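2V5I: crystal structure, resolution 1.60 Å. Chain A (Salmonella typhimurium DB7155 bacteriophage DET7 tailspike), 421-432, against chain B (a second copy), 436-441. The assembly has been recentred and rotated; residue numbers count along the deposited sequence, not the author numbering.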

# COMPACT_ATOMS: atom_id res chain seq x y z
N GLY A 421 -0.57 17.38 3.71
CA GLY A 421 0.09 16.49 2.77
C GLY A 421 -0.65 16.37 1.45
O GLY A 421 -0.70 15.28 0.88
N LEU A 422 -1.26 17.47 1.00
CA LEU A 422 -1.97 17.48 -0.30
C LEU A 422 -0.96 17.64 -1.42
O LEU A 422 -0.19 18.61 -1.41
N VAL A 423 -0.90 16.66 -2.33
CA VAL A 423 0.10 16.57 -3.38
C VAL A 423 -0.53 16.54 -4.76
O VAL A 423 -1.56 15.88 -5.00
N GLY A 424 0.11 17.22 -5.71
CA GLY A 424 -0.27 17.15 -7.11
C GLY A 424 -0.49 18.54 -7.68
O GLY A 424 -0.49 19.55 -6.96
N ASN A 425 -0.67 18.60 -8.98
CA ASN A 425 -0.96 19.89 -9.60
C ASN A 425 -2.45 20.21 -9.48
O ASN A 425 -3.25 20.20 -10.44
N VAL A 426 -2.83 20.46 -8.25
CA VAL A 426 -4.19 20.75 -7.89
C VAL A 426 -4.41 22.25 -8.11
O VAL A 426 -3.59 23.05 -7.64
N PRO A 427 -5.49 22.65 -8.83
CA PRO A 427 -5.79 24.08 -8.94
C PRO A 427 -6.09 24.72 -7.59
O PRO A 427 -6.97 24.27 -6.88
N PRO A 428 -5.32 25.74 -7.21
CA PRO A 428 -5.44 26.26 -5.88
C PRO A 428 -6.79 26.93 -5.58
O PRO A 428 -7.18 27.02 -4.41
N ASP A 429 -7.52 27.30 -6.63
CA ASP A 429 -8.84 27.90 -6.46
C ASP A 429 -10.00 26.88 -6.39
O ASP A 429 -11.14 27.27 -6.25
N LYS A 430 -9.71 25.58 -6.50
CA LYS A 430 -10.78 24.59 -6.55
C LYS A 430 -10.74 23.70 -5.31
O LYS A 430 -11.03 22.50 -5.36
N ILE A 431 -10.37 24.30 -4.17
CA ILE A 431 -10.32 23.64 -2.88
C ILE A 431 -11.12 24.43 -1.88
O ILE A 431 -10.96 25.65 -1.79
N LEU A 432 -11.96 23.75 -1.11
CA LEU A 432 -12.67 24.33 0.01
C LEU A 432 -12.42 23.40 1.17
O LEU A 432 -12.84 22.26 1.15
N LEU B 436 8.72 20.73 -11.57
CA LEU B 436 8.57 20.21 -10.19
C LEU B 436 7.64 21.21 -9.51
O LEU B 436 7.94 22.40 -9.51
N LEU B 437 6.53 20.73 -8.94
CA LEU B 437 5.45 21.65 -8.55
C LEU B 437 4.84 21.18 -7.24
O LEU B 437 4.49 20.00 -7.11
N ASP B 438 4.69 22.11 -6.26
CA ASP B 438 3.96 21.83 -5.00
C ASP B 438 3.03 23.03 -4.66
O ASP B 438 3.31 23.88 -3.77
N PRO B 439 1.96 23.15 -5.43
CA PRO B 439 1.13 24.38 -5.47
C PRO B 439 0.10 24.56 -4.39
O PRO B 439 -0.58 25.59 -4.41
N VAL B 440 -0.03 23.60 -3.47
CA VAL B 440 -1.10 23.59 -2.49
C VAL B 440 -0.63 23.15 -1.10
O VAL B 440 -1.23 22.30 -0.42
N LEU B 441 0.46 23.77 -0.63
CA LEU B 441 0.83 23.68 0.78
C LEU B 441 -0.13 24.52 1.59
O LEU B 441 -0.71 25.46 1.07

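The contact is built around one knob. Val B440 points toward chain A and has the largest area covered by the opposing stretch, and four apolar side chains of chain A line the hollow that receives it. The hollow exists because chain A does not run straight: strand 421-423 gives way to a loop, a type I turn from Pro A427 to Lys A430 reverses the chain, closed by Lys A430 N to Pro A427 O at 3.1 Å, and the chain returns as a strand that includes Ile A431.

With chi1 m, Val B440 spreads its two methyls across this pocket. CG2 lies 3.6 Å from CG of Leu A422, which points toward chain B with chi1 t and chi2 p, and 4.0 Å from CB of Val A426, a t rotamer set sideways to the contact. CG1 reaches the turn side: it is 3.8 Å from CD1 of Ile A431, an m, t rotamer whose CA-to-CB bond points toward chain B, and 4.2 Å from CB of Pro A428. Backbone forms part of the wall too, for Val B440 CG1 also sits 3.6 Å from Val A426 O.

Pro B439 makes a second, flatter bump. Its ring, C-gamma endo, lies against the loop backbone, with CD 3.3 Å from Gly A424 O and CG 3.9 Å from Val A426 O. Gly A424 has no side chain, and its backbone angles would jam a CB against the preceding carbonyl; Gly A424 O, which meets the proline, accepts a weak hydrogen bond from Val A426 N at 2.8 Å. Beside the ring, Asn A425 starts sideways, but its t rotamer brings its end nearer chain B: CG is 3.9 Å from CD2 of Leu B437, and OD1 is 4.1 Å from CG of Pro B439. Leu B437 points toward chain A with both chi angles between wells.

No direct hydrogen bond crosses between the stretches; water does that work where the backbones stand too far apart. Water 1 donates to Leu A422 O (3.1 Å) and accepts from Val B440 N (3.2 Å), while water 2 accepts from Leu A422 N (3.0 Å) and donates to Val B440 O (2.9 Å). The two residues whose side chains pack together thus also have their backbone polar groups joined through solvent. Water 3 accepts from Gly A424 N (3.1 Å) and donates to OD1 of Asp B438 (2.8 Å), an m rotamer whose CB points away although its end comes nearer. The rule to read here is a branched knob in a looped socket, with three waters bridging polar groups across the contact.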

# COMPACT_ATOMS: atom_id res chain seq x y z
CB LEU A 422 -2.99 18.61 -0.32
CG LEU A 422 -3.74 18.82 -1.61
CD1 LEU A 422 -4.53 17.61 -2.00
CD2 LEU A 422 -4.68 20.05 -1.43
CB VAL A 423 0.92 15.26 -3.15
CG1 VAL A 423 1.73 14.87 -4.34
CG2 VAL A 423 1.80 15.42 -1.92
CB ASN A 425 -0.47 19.85 -11.03
CG ASN A 425 -0.49 21.23 -11.67
OD1 ASN A 425 -0.52 22.25 -10.99
ND2 ASN A 425 -0.42 21.25 -12.98
CB VAL A 426 -4.45 20.41 -6.40
CG1 VAL A 426 -5.87 20.78 -6.00
CG2 VAL A 426 -4.25 18.95 -6.13
CB PRO A 427 -7.03 24.12 -9.86
CG PRO A 427 -7.03 22.85 -10.57
CD PRO A 427 -6.44 21.84 -9.63
CB PRO A 428 -4.24 27.23 -5.76
CG PRO A 428 -3.81 27.51 -7.17
CD PRO A 428 -4.22 26.35 -7.97
CB ASP A 429 -9.07 28.90 -7.57
CG ASP A 429 -9.09 28.27 -8.95
OD1 ASP A 429 -8.19 27.42 -9.24
OD2 ASP A 429 -9.96 28.67 -9.74
CB LYS A 430 -10.62 23.76 -7.81
CG LYS A 430 -10.75 24.56 -9.07
CD LYS A 430 -12.14 25.11 -9.27
CE LYS A 430 -12.24 25.85 -10.60
NZ LYS A 430 -13.55 26.47 -10.73
CB ILE A 431 -8.88 23.63 -2.37
CG1 ILE A 431 -7.97 22.81 -3.28
CG2 ILE A 431 -8.79 23.13 -0.98
CD1 ILE A 431 -6.52 23.09 -3.00
CB LEU A 432 -14.17 24.41 -0.29
CG LEU A 432 -15.20 24.53 0.84
CD1 LEU A 432 -15.20 25.92 1.43
CD2 LEU A 432 -16.62 24.21 0.31
CB LEU B 436 9.93 20.17 -9.49
CG LEU B 436 9.99 19.49 -8.13
CD1 LEU B 436 9.71 18.03 -8.28
CD2 LEU B 436 11.33 19.69 -7.48
CB LEU B 437 4.35 21.61 -9.63
CG LEU B 437 3.93 22.75 -10.54
CD1 LEU B 437 5.04 23.75 -10.85
CD2 LEU B 437 3.34 22.13 -11.81
CB ASP B 438 4.99 21.50 -3.93
CG ASP B 438 5.75 20.15 -4.23
OD1 ASP B 438 5.10 19.03 -4.06
OD2 ASP B 438 6.95 20.19 -4.70
CB PRO B 439 0.43 24.24 -6.83
CG PRO B 439 0.23 22.79 -6.96
CD PRO B 439 1.47 22.17 -6.42
CB VAL B 440 -2.31 22.80 -3.00
CG1 VAL B 440 -2.97 23.55 -4.16
CG2 VAL B 440 -1.92 21.38 -3.40
CB LEU B 441 2.26 24.18 0.99
CG LEU B 441 3.37 23.52 0.20
CD1 LEU B 441 4.66 24.33 0.30
CD2 LEU B 441 3.58 22.14 0.75
O HOH W 1 1.46 20.93 -2.59
O HOH W 2 -0.66 20.38 1.63
O HOH W 3 2.37 18.91 -4.46